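Local coordinates for protein probable arylamine n-acetyl transferase (Mycobacterium abscessus, PDB 4GUZ) that probably transfers an acetyl group from acetyl-coenzyme A to the nitrogen of arylamine substrates, at residues F134-L139 with L186-F191; I142-E147 with Y157-G162; A220-I225 with F265-G270; D234-H239 with T249-P254. One frame throughout, in Å; residues are numbered along the deposited sequence.

Interaction 1. Residues F134-L139 with L186-F191; sequences FGTSPL and LSRHTF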
# COMPACT_ATOMS: atom_id res chain seq x y z
N PHE A 134 -0.52 0.62 1.51
CA PHE A 134 -1.83 0.44 2.12
C PHE A 134 -2.94 1.21 1.35
O PHE A 134 -4.11 0.88 1.51
CB PHE A 134 -1.79 0.85 3.60
CG PHE A 134 -3.06 0.59 4.39
CD1 PHE A 134 -3.34 -0.68 4.89
CD2 PHE A 134 -3.97 1.61 4.65
CE1 PHE A 134 -4.51 -0.92 5.62
CE2 PHE A 134 -5.15 1.37 5.37
CZ PHE A 134 -5.41 0.10 5.85
N GLY A 135 -2.57 2.16 0.49
CA GLY A 135 -3.55 2.96 -0.23
C GLY A 135 -3.65 4.28 0.50
O GLY A 135 -3.03 5.26 0.08
N THR A 136 -4.28 4.28 1.71
CA THR A 136 -4.32 5.48 2.58
C THR A 136 -3.15 5.38 3.52
O THR A 136 -3.26 5.49 4.75
CB THR A 136 -5.68 5.63 3.28
OG1 THR A 136 -6.00 4.40 3.94
CG2 THR A 136 -6.80 6.04 2.32
N SER A 137 -1.99 5.17 2.93
CA SER A 137 -0.74 4.92 3.59
C SER A 137 -0.17 6.13 4.33
O SER A 137 -0.32 7.27 3.88
CB SER A 137 0.30 4.50 2.55
OG SER A 137 0.39 3.09 2.48
N PRO A 138 0.60 5.87 5.42
CA PRO A 138 1.35 6.95 6.04
C PRO A 138 2.29 7.56 5.00
O PRO A 138 2.80 6.84 4.12
CB PRO A 138 2.13 6.23 7.14
CG PRO A 138 1.31 5.03 7.46
CD PRO A 138 0.88 4.59 6.10
N LEU A 139 2.44 8.89 5.04
CA LEU A 139 3.28 9.59 4.06
C LEU A 139 4.72 9.60 4.51
O LEU A 139 5.58 10.04 3.76
CB LEU A 139 2.79 11.03 3.83
CG LEU A 139 1.37 11.19 3.27
CD1 LEU A 139 0.91 12.61 3.38
CD2 LEU A 139 1.29 10.79 1.81
N LEU A 186 -9.06 3.91 15.54
CA LEU A 186 -9.57 2.75 14.79
C LEU A 186 -8.37 1.88 14.40
O LEU A 186 -7.53 2.34 13.63
CB LEU A 186 -10.36 3.18 13.52
CG LEU A 186 -10.87 2.01 12.63
CD1 LEU A 186 -11.99 1.20 13.34
CD2 LEU A 186 -11.35 2.52 11.27
N SER A 187 -8.30 0.63 14.91
CA SER A 187 -7.18 -0.25 14.50
C SER A 187 -7.17 -0.45 12.99
O SER A 187 -8.23 -0.70 12.41
CB SER A 187 -7.23 -1.60 15.21
OG SER A 187 -8.33 -2.38 14.77
N ARG A 188 -6.00 -0.30 12.35
CA ARG A 188 -5.85 -0.57 10.92
C ARG A 188 -5.37 -1.99 10.74
O ARG A 188 -6.07 -2.83 10.21
CB ARG A 188 -4.86 0.40 10.25
CG ARG A 188 -5.49 1.58 9.61
CD ARG A 188 -4.46 2.28 8.76
NE ARG A 188 -5.03 3.50 8.23
CZ ARG A 188 -4.40 4.34 7.42
NH1 ARG A 188 -3.14 4.10 7.07
NH2 ARG A 188 -5.01 5.43 6.98
N HIS A 189 -4.15 -2.25 11.21
CA HIS A 189 -3.55 -3.57 11.14
C HIS A 189 -2.71 -3.86 12.38
O HIS A 189 -2.36 -2.94 13.13
CB HIS A 189 -2.68 -3.70 9.86
CG HIS A 189 -1.61 -2.66 9.67
ND1 HIS A 189 -0.49 -2.62 10.48
CD2 HIS A 189 -1.48 -1.74 8.69
CE1 HIS A 189 0.24 -1.63 10.02
NE2 HIS A 189 -0.29 -1.08 8.92
N THR A 190 -2.40 -5.13 12.58
CA THR A 190 -1.45 -5.59 13.60
C THR A 190 -0.29 -6.20 12.84
O THR A 190 -0.51 -6.74 11.76
CB THR A 190 -2.04 -6.57 14.63
OG1 THR A 190 -2.41 -7.80 13.98
CG2 THR A 190 -3.21 -5.99 15.43
N PHE A 191 0.92 -6.13 13.36
CA PHE A 191 2.05 -6.76 12.68
C PHE A 191 3.04 -7.28 13.70
O PHE A 191 3.05 -6.84 14.84
CB PHE A 191 2.75 -5.82 11.66
CG PHE A 191 3.30 -4.53 12.23
CD1 PHE A 191 2.51 -3.39 12.31
CD2 PHE A 191 4.62 -4.44 12.66
CE1 PHE A 191 3.00 -2.21 12.86
CE2 PHE A 191 5.12 -3.26 13.20
CZ PHE A 191 4.32 -2.14 13.28

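Interaction 2. Residues I142-E147 with Y157-G162; sequences IRLVDE and YRLRRG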
# COMPACT_ATOMS: atom_id res chain seq x y z
N ILE A 142 7.61 5.45 10.03
CA ILE A 142 7.21 5.61 11.42
C ILE A 142 8.22 4.92 12.30
O ILE A 142 8.49 3.73 12.11
CB ILE A 142 5.75 5.06 11.63
CG1 ILE A 142 4.70 5.93 10.87
CG2 ILE A 142 5.40 4.94 13.11
CD1 ILE A 142 3.27 5.34 10.83
N ARG A 143 8.77 5.67 13.28
CA ARG A 143 9.74 5.16 14.27
C ARG A 143 9.12 4.05 15.07
O ARG A 143 8.08 4.24 15.70
CB ARG A 143 10.17 6.31 15.22
CG ARG A 143 11.30 5.97 16.16
CD ARG A 143 11.72 7.22 16.91
NE ARG A 143 12.91 7.79 16.30
CZ ARG A 143 13.05 9.06 15.93
NH1 ARG A 143 12.06 9.92 16.10
NH2 ARG A 143 14.18 9.47 15.37
N LEU A 144 9.74 2.87 15.03
CA LEU A 144 9.21 1.73 15.77
C LEU A 144 9.56 1.89 17.23
O LEU A 144 10.72 1.78 17.63
CB LEU A 144 9.71 0.41 15.19
CG LEU A 144 8.95 -0.85 15.58
CD1 LEU A 144 7.60 -0.95 14.84
CD2 LEU A 144 9.78 -2.07 15.28
N VAL A 145 8.56 2.26 18.00
CA VAL A 145 8.62 2.48 19.45
C VAL A 145 7.49 1.67 20.05
O VAL A 145 6.60 1.24 19.31
CB VAL A 145 8.56 3.99 19.86
CG1 VAL A 145 9.83 4.73 19.45
CG2 VAL A 145 7.32 4.68 19.31
N ASP A 146 7.49 1.47 21.37
CA ASP A 146 6.43 0.68 22.02
C ASP A 146 5.08 1.40 22.07
O ASP A 146 4.04 0.74 22.22
CB ASP A 146 6.83 0.27 23.43
CG ASP A 146 7.90 -0.80 23.50
OD1 ASP A 146 8.58 -1.04 22.47
OD2 ASP A 146 8.04 -1.43 24.57
N GLU A 147 5.06 2.74 21.99
CA GLU A 147 3.81 3.47 21.97
C GLU A 147 4.03 4.90 21.52
O GLU A 147 4.93 5.56 22.04
CB GLU A 147 3.13 3.42 23.36
CG GLU A 147 1.65 3.74 23.31
CD GLU A 147 1.26 5.19 23.41
OE1 GLU A 147 2.16 6.06 23.55
OE2 GLU A 147 0.04 5.47 23.35
N TYR A 157 -1.87 8.97 13.45
CA TYR A 157 -1.74 7.54 13.69
C TYR A 157 -1.34 7.27 15.13
O TYR A 157 -0.74 8.13 15.80
CB TYR A 157 -0.69 6.92 12.73
CG TYR A 157 -1.09 7.08 11.28
CD1 TYR A 157 -2.13 6.34 10.73
CD2 TYR A 157 -0.43 7.98 10.45
CE1 TYR A 157 -2.56 6.53 9.42
CE2 TYR A 157 -0.84 8.19 9.13
CZ TYR A 157 -1.91 7.47 8.63
OH TYR A 157 -2.32 7.64 7.32
N ARG A 158 -1.65 6.07 15.60
CA ARG A 158 -1.22 5.60 16.90
C ARG A 158 -0.55 4.27 16.73
O ARG A 158 -1.08 3.39 16.04
CB ARG A 158 -2.36 5.49 17.91
CG ARG A 158 -1.82 5.26 19.33
CD ARG A 158 -2.78 4.53 20.22
NE ARG A 158 -2.30 4.52 21.60
CZ ARG A 158 -3.03 4.11 22.63
NH1 ARG A 158 -4.27 3.66 22.44
NH2 ARG A 158 -2.53 4.13 23.86
N LEU A 159 0.64 4.13 17.30
CA LEU A 159 1.40 2.89 17.26
C LEU A 159 1.45 2.36 18.67
O LEU A 159 1.73 3.12 19.58
CB LEU A 159 2.80 3.19 16.70
CG LEU A 159 3.74 2.02 16.42
CD1 LEU A 159 3.22 1.14 15.29
CD2 LEU A 159 5.13 2.52 16.05
N ARG A 160 1.13 1.08 18.88
CA ARG A 160 1.15 0.49 20.21
C ARG A 160 1.50 -0.98 20.17
O ARG A 160 0.79 -1.77 19.54
CB ARG A 160 -0.21 0.67 20.91
CG ARG A 160 -0.14 0.36 22.39
CD ARG A 160 -1.40 0.77 23.09
NE ARG A 160 -1.29 0.49 24.52
CZ ARG A 160 -2.32 0.24 25.32
NH1 ARG A 160 -3.56 0.22 24.83
NH2 ARG A 160 -2.13 -0.01 26.61
N ARG A 161 2.55 -1.33 20.91
CA ARG A 161 3.09 -2.68 21.09
C ARG A 161 2.27 -3.41 22.15
O ARG A 161 1.86 -2.80 23.14
CB ARG A 161 4.57 -2.62 21.54
CG ARG A 161 5.29 -3.97 21.51
CD ARG A 161 6.73 -3.83 21.96
NE ARG A 161 7.49 -5.07 21.76
CZ ARG A 161 8.82 -5.12 21.78
NH1 ARG A 161 9.53 -4.01 21.94
NH2 ARG A 161 9.45 -6.27 21.59
N GLY A 162 2.06 -4.69 21.93
CA GLY A 162 1.35 -5.55 22.87
C GLY A 162 1.16 -6.96 22.37
O GLY A 162 1.72 -7.36 21.35

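Interaction 3. Residues A220-I225 with F265-G270; sequences AFVQQI and FGIELG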
# COMPACT_ATOMS: atom_id res chain seq x y z
N ALA A 220 -13.87 -3.89 -7.08
CA ALA A 220 -12.94 -2.78 -7.28
C ALA A 220 -12.69 -1.99 -5.99
O ALA A 220 -13.61 -1.68 -5.25
CB ALA A 220 -13.46 -1.84 -8.36
N PHE A 221 -11.40 -1.75 -5.69
CA PHE A 221 -10.97 -0.95 -4.55
C PHE A 221 -9.82 -0.12 -5.04
O PHE A 221 -8.80 -0.67 -5.47
CB PHE A 221 -10.60 -1.80 -3.33
CG PHE A 221 -10.78 -1.08 -2.01
CD1 PHE A 221 -12.05 -0.87 -1.47
CD2 PHE A 221 -9.68 -0.63 -1.28
CE1 PHE A 221 -12.21 -0.19 -0.25
CE2 PHE A 221 -9.84 -0.00 -0.04
CZ PHE A 221 -11.10 0.21 0.47
N VAL A 222 -10.02 1.20 -5.10
CA VAL A 222 -9.03 2.14 -5.63
C VAL A 222 -8.80 3.22 -4.59
O VAL A 222 -9.76 3.67 -3.95
CB VAL A 222 -9.51 2.69 -7.01
CG1 VAL A 222 -8.49 3.64 -7.60
CG2 VAL A 222 -9.80 1.55 -7.99
N GLN A 223 -7.54 3.60 -4.35
CA GLN A 223 -7.27 4.57 -3.28
C GLN A 223 -6.26 5.61 -3.68
O GLN A 223 -5.41 5.35 -4.53
CB GLN A 223 -6.77 3.83 -2.02
CG GLN A 223 -7.70 2.71 -1.49
CD GLN A 223 -7.16 2.15 -0.21
OE1 GLN A 223 -7.13 2.84 0.80
NE2 GLN A 223 -6.66 0.91 -0.23
N GLN A 224 -6.34 6.80 -3.05
CA GLN A 224 -5.39 7.89 -3.27
C GLN A 224 -5.34 8.73 -2.01
O GLN A 224 -6.38 9.02 -1.45
CB GLN A 224 -5.78 8.74 -4.51
CG GLN A 224 -4.84 9.94 -4.79
CD GLN A 224 -5.47 10.86 -5.81
OE1 GLN A 224 -5.42 10.62 -7.03
NE2 GLN A 224 -6.14 11.90 -5.33
N ILE A 225 -4.12 9.10 -1.56
CA ILE A 225 -3.99 9.93 -0.36
C ILE A 225 -3.09 11.13 -0.69
O ILE A 225 -2.21 11.05 -1.55
CB ILE A 225 -3.53 9.12 0.89
CG1 ILE A 225 -3.73 9.90 2.22
CG2 ILE A 225 -2.11 8.55 0.72
CD1 ILE A 225 -3.67 9.10 3.57
N PHE A 265 -8.29 9.47 -10.37
CA PHE A 265 -7.17 8.59 -10.03
C PHE A 265 -6.08 8.45 -11.10
O PHE A 265 -5.01 7.94 -10.78
CB PHE A 265 -7.72 7.19 -9.67
CG PHE A 265 -8.64 7.18 -8.47
CD1 PHE A 265 -8.14 7.21 -7.18
CD2 PHE A 265 -10.02 7.14 -8.64
CE1 PHE A 265 -8.98 7.16 -6.08
CE2 PHE A 265 -10.87 7.08 -7.54
CZ PHE A 265 -10.35 7.10 -6.26
N GLY A 266 -6.34 8.92 -12.32
CA GLY A 266 -5.38 8.79 -13.42
C GLY A 266 -5.21 7.36 -13.89
O GLY A 266 -4.13 7.00 -14.37
N ILE A 267 -6.27 6.54 -13.73
CA ILE A 267 -6.30 5.14 -14.12
C ILE A 267 -7.15 4.98 -15.39
O ILE A 267 -8.30 5.43 -15.43
CB ILE A 267 -6.80 4.24 -12.95
CG1 ILE A 267 -5.74 4.21 -11.83
CG2 ILE A 267 -7.12 2.79 -13.41
CD1 ILE A 267 -6.18 3.69 -10.44
N GLU A 268 -6.59 4.31 -16.41
CA GLU A 268 -7.28 4.01 -17.66
C GLU A 268 -6.89 2.61 -18.09
O GLU A 268 -5.70 2.29 -18.10
CB GLU A 268 -6.92 5.03 -18.77
CG GLU A 268 -7.27 6.47 -18.45
CD GLU A 268 -6.67 7.44 -19.45
OE1 GLU A 268 -5.50 7.83 -19.27
OE2 GLU A 268 -7.38 7.80 -20.42
N LEU A 269 -7.89 1.77 -18.35
CA LEU A 269 -7.67 0.39 -18.77
C LEU A 269 -7.70 0.28 -20.28
O LEU A 269 -8.17 1.20 -20.97
CB LEU A 269 -8.75 -0.53 -18.18
CG LEU A 269 -8.74 -0.77 -16.67
CD1 LEU A 269 -10.13 -1.10 -16.18
CD2 LEU A 269 -7.78 -1.90 -16.29
N GLY A 270 -7.23 -0.86 -20.79
CA GLY A 270 -7.28 -1.18 -22.22
C GLY A 270 -8.73 -1.39 -22.61
O GLY A 270 -9.57 -1.70 -21.75

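Interaction 4. Residues D234-H239 with T249-P254; sequences DHRELH and TRQLTP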
# COMPACT_ATOMS: atom_id res chain seq x y z
N ASP A 234 -14.98 2.40 -3.52
CA ASP A 234 -15.33 1.12 -2.94
C ASP A 234 -16.39 0.52 -3.87
O ASP A 234 -17.58 0.84 -3.75
CB ASP A 234 -15.82 1.31 -1.48
CG ASP A 234 -16.04 0.01 -0.71
OD1 ASP A 234 -15.82 -1.07 -1.30
OD2 ASP A 234 -16.44 0.08 0.48
N HIS A 235 -15.92 -0.23 -4.88
CA HIS A 235 -16.71 -0.84 -5.96
C HIS A 235 -17.23 0.31 -6.85
O HIS A 235 -16.45 0.82 -7.65
CB HIS A 235 -17.82 -1.77 -5.42
CG HIS A 235 -18.45 -2.64 -6.46
ND1 HIS A 235 -17.69 -3.46 -7.28
CD2 HIS A 235 -19.76 -2.84 -6.74
CE1 HIS A 235 -18.55 -4.10 -8.05
NE2 HIS A 235 -19.81 -3.77 -7.76
N ARG A 236 -18.48 0.77 -6.64
CA ARG A 236 -19.07 1.90 -7.39
C ARG A 236 -19.33 3.11 -6.47
O ARG A 236 -19.88 4.12 -6.91
CB ARG A 236 -20.38 1.45 -8.07
CG ARG A 236 -20.17 0.63 -9.34
CD ARG A 236 -21.46 -0.05 -9.80
NE ARG A 236 -22.56 0.89 -10.00
CZ ARG A 236 -23.77 0.55 -10.45
NH1 ARG A 236 -24.04 -0.71 -10.77
NH2 ARG A 236 -24.71 1.47 -10.61
N GLU A 237 -18.97 3.00 -5.19
CA GLU A 237 -19.19 4.07 -4.22
C GLU A 237 -17.94 4.91 -4.08
O GLU A 237 -16.91 4.39 -3.68
CB GLU A 237 -19.60 3.50 -2.86
CG GLU A 237 -20.26 4.51 -1.94
CD GLU A 237 -21.68 4.93 -2.29
OE1 GLU A 237 -22.40 4.17 -2.97
OE2 GLU A 237 -22.12 5.97 -1.76
N LEU A 238 -18.04 6.19 -4.39
CA LEU A 238 -16.88 7.07 -4.27
C LEU A 238 -16.90 7.75 -2.94
O LEU A 238 -17.83 8.50 -2.67
CB LEU A 238 -16.84 8.11 -5.40
CG LEU A 238 -15.62 9.07 -5.40
CD1 LEU A 238 -14.29 8.31 -5.59
CD2 LEU A 238 -15.78 10.13 -6.49
N HIS A 239 -15.87 7.52 -2.12
CA HIS A 239 -15.69 8.14 -0.81
C HIS A 239 -14.72 9.32 -0.95
O HIS A 239 -13.62 9.15 -1.49
CB HIS A 239 -15.16 7.13 0.23
CG HIS A 239 -16.09 6.01 0.56
ND1 HIS A 239 -16.41 5.71 1.87
CD2 HIS A 239 -16.71 5.13 -0.25
CE1 HIS A 239 -17.23 4.67 1.81
NE2 HIS A 239 -17.43 4.28 0.56
N THR A 249 -20.02 10.31 0.57
CA THR A 249 -20.07 9.18 -0.36
C THR A 249 -21.13 9.39 -1.42
O THR A 249 -22.18 9.96 -1.13
CB THR A 249 -20.36 7.86 0.43
OG1 THR A 249 -21.60 8.00 1.15
CG2 THR A 249 -19.26 7.51 1.42
N ARG A 250 -20.85 8.93 -2.65
CA ARG A 250 -21.78 8.99 -3.76
C ARG A 250 -21.63 7.76 -4.66
O ARG A 250 -20.50 7.29 -4.89
CB ARG A 250 -21.65 10.30 -4.56
CG ARG A 250 -20.29 10.54 -5.23
CD ARG A 250 -20.27 11.83 -6.03
NE ARG A 250 -20.97 11.69 -7.31
CZ ARG A 250 -20.38 11.75 -8.50
NH1 ARG A 250 -19.07 11.96 -8.59
NH2 ARG A 250 -21.09 11.60 -9.61
N GLN A 251 -22.77 7.20 -5.13
CA GLN A 251 -22.78 6.05 -6.02
C GLN A 251 -22.54 6.51 -7.46
O GLN A 251 -23.15 7.49 -7.91
CB GLN A 251 -24.10 5.26 -5.91
CG GLN A 251 -24.14 4.00 -6.81
CD GLN A 251 -23.69 2.72 -6.14
OE1 GLN A 251 -22.76 2.66 -5.31
NE2 GLN A 251 -24.31 1.62 -6.55
N LEU A 252 -21.69 5.79 -8.17
CA LEU A 252 -21.37 6.07 -9.57
C LEU A 252 -21.99 5.02 -10.45
O LEU A 252 -22.08 3.85 -10.05
CB LEU A 252 -19.84 6.09 -9.78
CG LEU A 252 -19.00 7.10 -8.96
CD1 LEU A 252 -17.54 6.86 -9.17
CD2 LEU A 252 -19.29 8.53 -9.36
N THR A 253 -22.41 5.42 -11.65
CA THR A 253 -22.90 4.50 -12.68
C THR A 253 -21.67 3.78 -13.26
O THR A 253 -20.57 4.34 -13.14
CB THR A 253 -23.65 5.26 -13.80
OG1 THR A 253 -22.72 6.12 -14.46
CG2 THR A 253 -24.88 6.03 -13.32
N PRO A 254 -21.80 2.64 -13.98
CA PRO A 254 -20.60 2.01 -14.58
C PRO A 254 -19.76 2.98 -15.43
O PRO A 254 -18.53 2.97 -15.33
CB PRO A 254 -21.20 0.87 -15.40
CG PRO A 254 -22.43 0.50 -14.65
CD PRO A 254 -23.00 1.82 -14.23

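Interaction 1. Residues F134-L139 with L186-F191
The carbonyl oxygen of T136 is gripped from one side chain by two nitrogens: R188 NH1 lies 2.7 Å from T136 O and R188 NH2 2.8 Å from the same T136 O. Both bonds are weak by angle, 129° and 125° at the hydrogens, as expected when one acceptor sits in the fork between two N-H groups. T136 is the centre of an inverse gamma turn in the loop after strand 126-130. The arginine reaches it with a chain extended from CG to NE, and F134 lies across that chain. Its ring plane is close to parallel with the guanidinium, and F134 CE2 sits 3.4 Å above the guanidinium plane, shifted toward the rim. T136 OG1 is over the same face, 3.4 Å from R188 NH2, at too poor an angle for a hydrogen bond. P138 CD meets the guanidinium edge 4.2 Å from R188 NH1. A classic beta bulge, in which R188 and H189 both face L173, accompanies the projection of both side chains to the loop. F134 CD1 comes within 4.4 Å of H189 CD2 at the ring edge. R188 NE has its stronger partner in E175, through a salt bridge, and H189 NE2 bonds D131, a member with C79 and H116 of an arrangement consistent with the Cys-His-Asp triad of this family. F134 meets H116 edge-to-face. The chemistry implies a buried guanidinium whose charge is probably balanced by E175, while NH1 and NH2 add two weak bonds to a loop carbonyl beside the putative active site.

Interaction 2. Residues I142-E147 with Y157-G162
L159 and I142 slide past each other in opposite directions, and the methyl L159 CD2 does most of the apolar work. It lies 3.8 Å from I142 CG2 and 3.4 Å from R143 O, with V145 O and L144 CD1 farther round it. Two acid-arginine pairs flank this contact, and in both the flat groups stand nearly upright to one another. A bend at chi2 (-88°) places E147 CD, and the carboxylate is 86° from the guanidinium of R158, which comes side-on and gives both NE and NH2 to one atom. E147 OE2 is 2.9 Å from R158 NH2 and 3.1 Å from R158 NE; it lies close to the guanidinium plane, while both donors meet its anti side from somewhat out of the carboxylate plane. D146 and R161 are turned similarly: R161 NH1 reaches the syn side of D146 OD1 at 3.2 Å, while R161 NH2 also forms a salt bridge with D169. E147 is also paired with R160, antiparallel and non-hydrogen-bonded, at the open end of the hairpin of strands 147-152 and 155-162. Since strands 142-143 and 147-152 are the two outer strands of one eight-stranded antiparallel sheet, the link between them bridges its edges, consistent with the beta-barrel domain of this family. R161 N donates to D146 O at 2.9 Å and 176°. E147 CA also approaches L159 O, at 3.2 Å, as a CA-H...O contact.

Interaction 3. Residues A220-I225 with F265-G270
V222 and F265 form the tight part of this contact. V222 CG1 stands over the centre of the F265 ring, 3.6 Å from the ring centroid and 14° off its normal, which meets the geometry of a CH-pi contact. The same methyl also meets I267 CD1 at 3.7 Å, on a flank roughly at right angles to the direction of the ring. Its position follows from V222 chi1 of -179°, which turns CG1 anti to the backbone N. Only carbon atoms carry this part, and V222, F265 and I267 are all buried. Packing is thinner next along strand 221-226: Q224, partly exposed, offers CB at 3.9 Å from F265 CD1 from an oblique direction, and Y231 of the adjacent strand touches both residues. Beyond I267 the loop leaves the strand, with G270 as N-cap of helix 271-282. G266, with positive phi, ends the helical geometry after helix 254-263, and the chain then turns to bring I267 alongside V222. Thus the connection between the last two helices is pressed on one face of the five-stranded antiparallel sheet. With no polar bond between the segments, the chemistry implies an apolar association centred on one methyl over one ring.

Interaction 4. Residues D234-H239 with T249-P254
R236, with H235 one of the two middle residues of a type II' turn from D234 to E237, grips L252 twice, through its backbone and its side chain. L252 N donates to R236 O at 2.8 Å, and R236 NE returns a bond to L252 O at 3.0 Å with an angle of 160°, the oxygen lying at the guanidinium edge near its plane. A bend at chi3 (56°) places NE for that bond. P254 CD, the first helical residue's ring carbon, sits 4.0 Å above the guanidinium plane over its centre; R236 NH1 is taken up by L281 O. E237, where the turn leads into strand 237-242, forms an antiparallel non-hydrogen-bonded pair with Q251; the two side chains cross at about a right angle, and E237 OE2 comes 3.4 Å from T249 CB. L238 and R250 form the hydrogen-bonded pair, with L238 N 2.7 Å from R250 O and R250 N 3.1 Å from L238 O. On that face L238 CB packs on L252 CD1, and helix 254-263 covers both leucines through T260. At H239, T249 CG2 lies over the ring centre, 3.5 Å from the centroid and 13° off the normal, a CH-pi contact, while H239 ND1 bonds R247. The chemistry implies a beta hairpin whose ladder is prolonged past the strand ends by one arginine, which tethers the residues leading into helix 254-263.

How the interactions relate
Interactions 1 and 3 are buried, whereas interactions 2 and 4 lie near the surface, and chemistry follows place: the buried pair relies on an arginine shared between a salt bridge and a loop carbonyl or on pure hydrocarbon, while the surface pair adds strand pairing and polar side chains. Interactions 1 and 2 both reach the eight-stranded sheet, and Y157 packs against R188. Interactions 3 and 4 reach the five-stranded sheet: A220 O is 2.8 Å from H235 N, a probable hydrogen bond, and F265 meets L238. A weak hydrogen bond between F134 O and Q223 NE2 runs from the loop of interaction 1 to the five-stranded sheet. Interactions 2 and 4 have centres about 34 Å apart.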